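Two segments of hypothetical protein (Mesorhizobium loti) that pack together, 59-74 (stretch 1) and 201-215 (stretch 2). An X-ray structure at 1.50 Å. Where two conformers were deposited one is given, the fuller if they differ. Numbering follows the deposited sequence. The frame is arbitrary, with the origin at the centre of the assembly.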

# COMPACT_ATOMS: atom_id res chain seq x y z
N PRO A 59 -8.85 9.74 -8.11
CA PRO A 59 -7.85 10.56 -8.82
C PRO A 59 -6.95 11.37 -7.91
O PRO A 59 -5.84 11.70 -8.29
CB PRO A 59 -8.71 11.48 -9.72
CG PRO A 59 -10.05 10.78 -9.80
CD PRO A 59 -10.23 10.11 -8.47
N GLN A 60 -7.40 11.64 -6.71
CA GLN A 60 -6.57 12.46 -5.80
C GLN A 60 -5.32 11.73 -5.28
O GLN A 60 -4.43 12.36 -4.73
CB GLN A 60 -7.42 13.07 -4.69
CG GLN A 60 -8.21 12.14 -3.84
CD GLN A 60 -9.63 11.87 -4.36
OE1 GLN A 60 -9.84 11.21 -5.39
NE2 GLN A 60 -10.62 12.32 -3.61
N MSE A 61 -5.22 10.42 -5.51
CA MSE A 61 -3.99 9.69 -5.19
C MSE A 61 -2.97 9.76 -6.33
O MSE A 61 -1.79 9.47 -6.15
CB MSE A 61 -4.28 8.22 -4.82
CG MSE A 61 -3.17 7.53 -4.05
SE MSE A 61 -2.52 8.41 -2.45
CE MSE A 61 -4.20 8.91 -1.69
N LEU A 62 -3.44 10.06 -7.54
CA LEU A 62 -2.55 9.97 -8.70
C LEU A 62 -1.36 10.94 -8.65
O LEU A 62 -0.25 10.55 -9.03
CB LEU A 62 -3.34 10.15 -10.00
CG LEU A 62 -4.39 9.06 -10.26
CD1 LEU A 62 -5.29 9.38 -11.43
CD2 LEU A 62 -3.72 7.70 -10.46
N PRO A 63 -1.53 12.20 -8.15
CA PRO A 63 -0.35 13.05 -8.01
C PRO A 63 0.73 12.45 -7.12
O PRO A 63 1.92 12.66 -7.34
CB PRO A 63 -0.92 14.33 -7.40
CG PRO A 63 -2.32 14.36 -7.91
CD PRO A 63 -2.76 12.94 -7.79
N ALA A 64 0.33 11.75 -6.06
CA ALA A 64 1.33 11.13 -5.17
C ALA A 64 2.10 10.02 -5.85
O ALA A 64 3.32 9.93 -5.70
CB ALA A 64 0.64 10.61 -3.91
N ILE A 65 1.41 9.15 -6.57
CA ILE A 65 2.08 8.09 -7.29
C ILE A 65 3.02 8.69 -8.36
O ILE A 65 4.17 8.29 -8.46
CB ILE A 65 1.08 7.09 -7.92
CG1 ILE A 65 0.16 6.49 -6.85
CG2 ILE A 65 1.81 5.95 -8.61
CD1 ILE A 65 -0.89 5.59 -7.39
N ALA A 66 2.51 9.65 -9.13
CA ALA A 66 3.34 10.31 -10.14
C ALA A 66 4.60 10.94 -9.54
O ALA A 66 5.70 10.82 -10.08
CB ALA A 66 2.53 11.37 -10.85
N THR A 67 4.44 11.61 -8.41
CA THR A 67 5.57 12.25 -7.74
C THR A 67 6.62 11.24 -7.30
O THR A 67 7.80 11.45 -7.51
CB THR A 67 5.07 13.12 -6.55
OG1 THR A 67 4.23 14.17 -7.05
CG2 THR A 67 6.18 13.73 -5.80
N ALA A 68 6.19 10.15 -6.69
CA ALA A 68 7.10 9.08 -6.27
C ALA A 68 7.79 8.49 -7.49
O ALA A 68 9.02 8.26 -7.50
CB ALA A 68 6.34 8.00 -5.51
N ASN A 69 7.01 8.19 -8.52
CA ASN A 69 7.57 7.62 -9.75
C ASN A 69 8.73 8.51 -10.27
O ASN A 69 9.83 8.02 -10.57
CB ASN A 69 6.54 7.47 -10.89
CG ASN A 69 5.43 6.43 -10.65
OD1 ASN A 69 4.39 6.48 -11.32
ND2 ASN A 69 5.65 5.48 -9.72
N ARG A 70 8.45 9.81 -10.38
CA ARG A 70 9.43 10.73 -10.97
C ARG A 70 10.63 10.95 -10.04
O ARG A 70 11.74 11.26 -10.51
CB ARG A 70 8.75 12.04 -11.39
CG ARG A 70 7.70 11.87 -12.51
CD ARG A 70 7.39 13.20 -13.23
NE ARG A 70 6.61 14.17 -12.44
CZ ARG A 70 5.29 14.31 -12.48
NH1 ARG A 70 4.54 13.53 -13.24
NH2 ARG A 70 4.71 15.25 -11.76
N ALA A 71 10.43 10.78 -8.74
CA ALA A 71 11.48 10.89 -7.76
C ALA A 71 12.36 9.62 -7.68
O ALA A 71 13.36 9.61 -6.97
CB ALA A 71 10.90 11.22 -6.42
N GLY A 72 11.95 8.56 -8.39
CA GLY A 72 12.69 7.30 -8.37
C GLY A 72 12.55 6.50 -7.08
O GLY A 72 13.40 5.68 -6.80
N ILE A 73 11.43 6.72 -6.37
CA ILE A 73 11.08 6.10 -5.09
C ILE A 73 10.13 4.93 -5.37
O ILE A 73 9.12 5.15 -6.04
CB ILE A 73 10.38 7.17 -4.18
CG1 ILE A 73 11.43 8.23 -3.78
CG2 ILE A 73 9.69 6.59 -2.96
CD1 ILE A 73 12.71 7.62 -3.25
N PRO A 74 10.47 3.71 -4.91
CA PRO A 74 9.53 2.61 -5.17
C PRO A 74 8.17 2.84 -4.50
O PRO A 74 8.11 3.34 -3.35
CB PRO A 74 10.23 1.39 -4.57
CG PRO A 74 11.21 1.93 -3.66
CD PRO A 74 11.63 3.26 -4.12
N GLU A 201 -3.33 19.52 1.98
CA GLU A 201 -2.75 18.38 2.68
C GLU A 201 -2.06 17.43 1.71
O GLU A 201 -1.03 16.86 2.07
CB GLU A 201 -3.80 17.74 3.56
CG GLU A 201 -4.09 18.67 4.77
CD GLU A 201 -5.32 18.34 5.61
OE1 GLU A 201 -6.06 17.37 5.32
OE2 GLU A 201 -5.54 19.08 6.60
N LEU A 202 -2.58 17.25 0.50
CA LEU A 202 -1.89 16.49 -0.53
C LEU A 202 -0.54 17.14 -0.80
O LEU A 202 0.47 16.47 -0.92
CB LEU A 202 -2.73 16.39 -1.80
CG LEU A 202 -2.05 15.77 -3.01
CD1 LEU A 202 -1.60 14.36 -2.73
CD2 LEU A 202 -2.94 15.80 -4.19
N GLY A 203 -0.50 18.47 -0.82
CA GLY A 203 0.76 19.18 -0.99
C GLY A 203 1.80 18.84 0.04
O GLY A 203 2.98 18.75 -0.29
N ASP A 204 1.37 18.69 1.29
CA ASP A 204 2.28 18.29 2.37
C ASP A 204 2.86 16.93 2.05
O ASP A 204 4.05 16.69 2.23
CB ASP A 204 1.57 18.22 3.74
CG ASP A 204 0.93 19.55 4.17
OD1 ASP A 204 1.51 20.61 3.88
OD2 ASP A 204 -0.17 19.51 4.77
N LEU A 205 2.01 15.99 1.64
CA LEU A 205 2.50 14.68 1.25
C LEU A 205 3.49 14.73 0.08
O LEU A 205 4.54 14.08 0.13
CB LEU A 205 1.32 13.75 0.93
CG LEU A 205 1.62 12.41 0.25
CD1 LEU A 205 2.49 11.60 1.18
CD2 LEU A 205 0.35 11.66 -0.11
N LEU A 206 3.16 15.49 -0.96
CA LEU A 206 4.03 15.60 -2.13
C LEU A 206 5.37 16.19 -1.74
O LEU A 206 6.40 15.73 -2.22
CB LEU A 206 3.39 16.38 -3.29
CG LEU A 206 2.05 15.82 -3.81
CD1 LEU A 206 1.70 16.46 -5.13
CD2 LEU A 206 2.07 14.30 -3.97
N ALA A 207 5.38 17.20 -0.86
CA ALA A 207 6.65 17.77 -0.41
C ALA A 207 7.48 16.71 0.29
O ALA A 207 8.71 16.61 0.11
CB ALA A 207 6.41 18.94 0.50
N ALA A 208 6.82 15.88 1.10
CA ALA A 208 7.53 14.83 1.84
C ALA A 208 8.15 13.77 0.90
O ALA A 208 9.26 13.31 1.14
CB ALA A 208 6.59 14.20 2.83
N ILE A 209 7.44 13.43 -0.17
CA ILE A 209 7.93 12.47 -1.17
C ILE A 209 9.11 13.09 -1.93
O ILE A 209 10.14 12.45 -2.11
CB ILE A 209 6.84 12.09 -2.17
CG1 ILE A 209 5.74 11.30 -1.46
CG2 ILE A 209 7.42 11.26 -3.31
CD1 ILE A 209 4.46 11.15 -2.25
N GLU A 210 8.95 14.35 -2.34
CA GLU A 210 9.99 15.05 -3.11
C GLU A 210 11.32 15.14 -2.35
O GLU A 210 12.39 15.01 -2.96
CB GLU A 210 9.53 16.45 -3.51
CG GLU A 210 8.44 16.52 -4.59
CD GLU A 210 8.94 16.22 -6.01
OE1 GLU A 210 10.06 15.70 -6.17
OE2 GLU A 210 8.17 16.51 -6.97
N THR A 211 11.26 15.35 -1.04
CA THR A 211 12.50 15.43 -0.26
C THR A 211 13.29 14.12 -0.34
O THR A 211 14.52 14.12 -0.26
CB THR A 211 12.28 15.78 1.23
OG1 THR A 211 11.56 14.72 1.87
CG2 THR A 211 11.53 17.06 1.38
N LEU A 212 12.59 13.01 -0.52
CA LEU A 212 13.24 11.72 -0.65
C LEU A 212 13.84 11.45 -2.03
O LEU A 212 14.55 10.46 -2.18
CB LEU A 212 12.25 10.61 -0.32
CG LEU A 212 11.59 10.80 1.04
CD1 LEU A 212 10.52 9.78 1.22
CD2 LEU A 212 12.62 10.75 2.16
N GLY A 213 13.57 12.30 -3.02
CA GLY A 213 14.01 12.09 -4.40
C GLY A 213 15.52 11.97 -4.63
O GLY A 213 16.33 12.49 -3.86
N ARG A 214 15.89 11.29 -5.73
CA ARG A 214 17.30 11.05 -6.08
C ARG A 214 17.97 12.30 -6.64
O ARG A 214 17.35 13.06 -7.38
CB ARG A 214 17.39 9.94 -7.14
N ASP A 215 19.23 12.50 -6.27
CA ASP A 215 20.06 13.51 -6.92
C ASP A 215 20.88 12.79 -7.99
O ASP A 215 21.82 12.08 -7.67
CB ASP A 215 21.00 14.20 -5.91
CG ASP A 215 21.81 15.35 -6.53
OD1 ASP A 215 21.66 15.66 -7.74
OD2 ASP A 215 22.62 15.95 -5.79
O HOH W 1 5.26 16.78 -7.41
O HOH W 2 9.00 13.94 -8.21

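At the centre of the contact, A64 meets three residues of the partner helix: its CB lies 4.0 Å from L205 CD2, 4.0 Å from L206 CD2 and 4.2 Å from I209 CD1. Helices 62-71 and 201-211 run nearly parallel here, 12° between their N-to-C directions and 9.2 Å apart at closest approach. L206 CD2 also reaches the backbone, 3.5 Å from A64 CA, so the leucine methyl packs against the helix main chain itself. One turn on, I209, whose CA-to-CB bond points toward the other helix, sets CG2 3.7 Å from A68 CA and 3.7 Å from T67 CG2. Toward the N-terminal end, P63 continues the apolar surface, with CG 4.0 Å from L202 CD2 and CB 4.1 Å from L206 CD1. Beyond the C-terminal end of the first helix, I73 CD1 packs 4.2 Å from L212 CB.

There the two backbones come closest, with A71 CA and G213 CA 4.4 Å apart. G213 has no side chain; an ideal CB would sit only 3.5 Å from A71 CB and 3.1 Å from E210 O. The single direct hydrogen bond across the contact forms here, R214 N donating to A71 O at 3.3 Å and 157°. G72 turns the chain out of the helix with positive phi, in a Schellman motif closed by I73 N to A68 O (3.1 Å) and G72 N to N69 O (3.1 Å).

At the polar edge, T67 OG1 donates to P63 O (2.8 Å) within its own helix, while its CG2 packs against I209. Water 1 bridges the stretches, donating to T67 OG1 (2.8 Å) and E210 OE2 (3.0 Å). Water 2 forms a second bridge, donating to T67 O (2.9 Å) and, weakly, to E210 OE1 (2.9 Å).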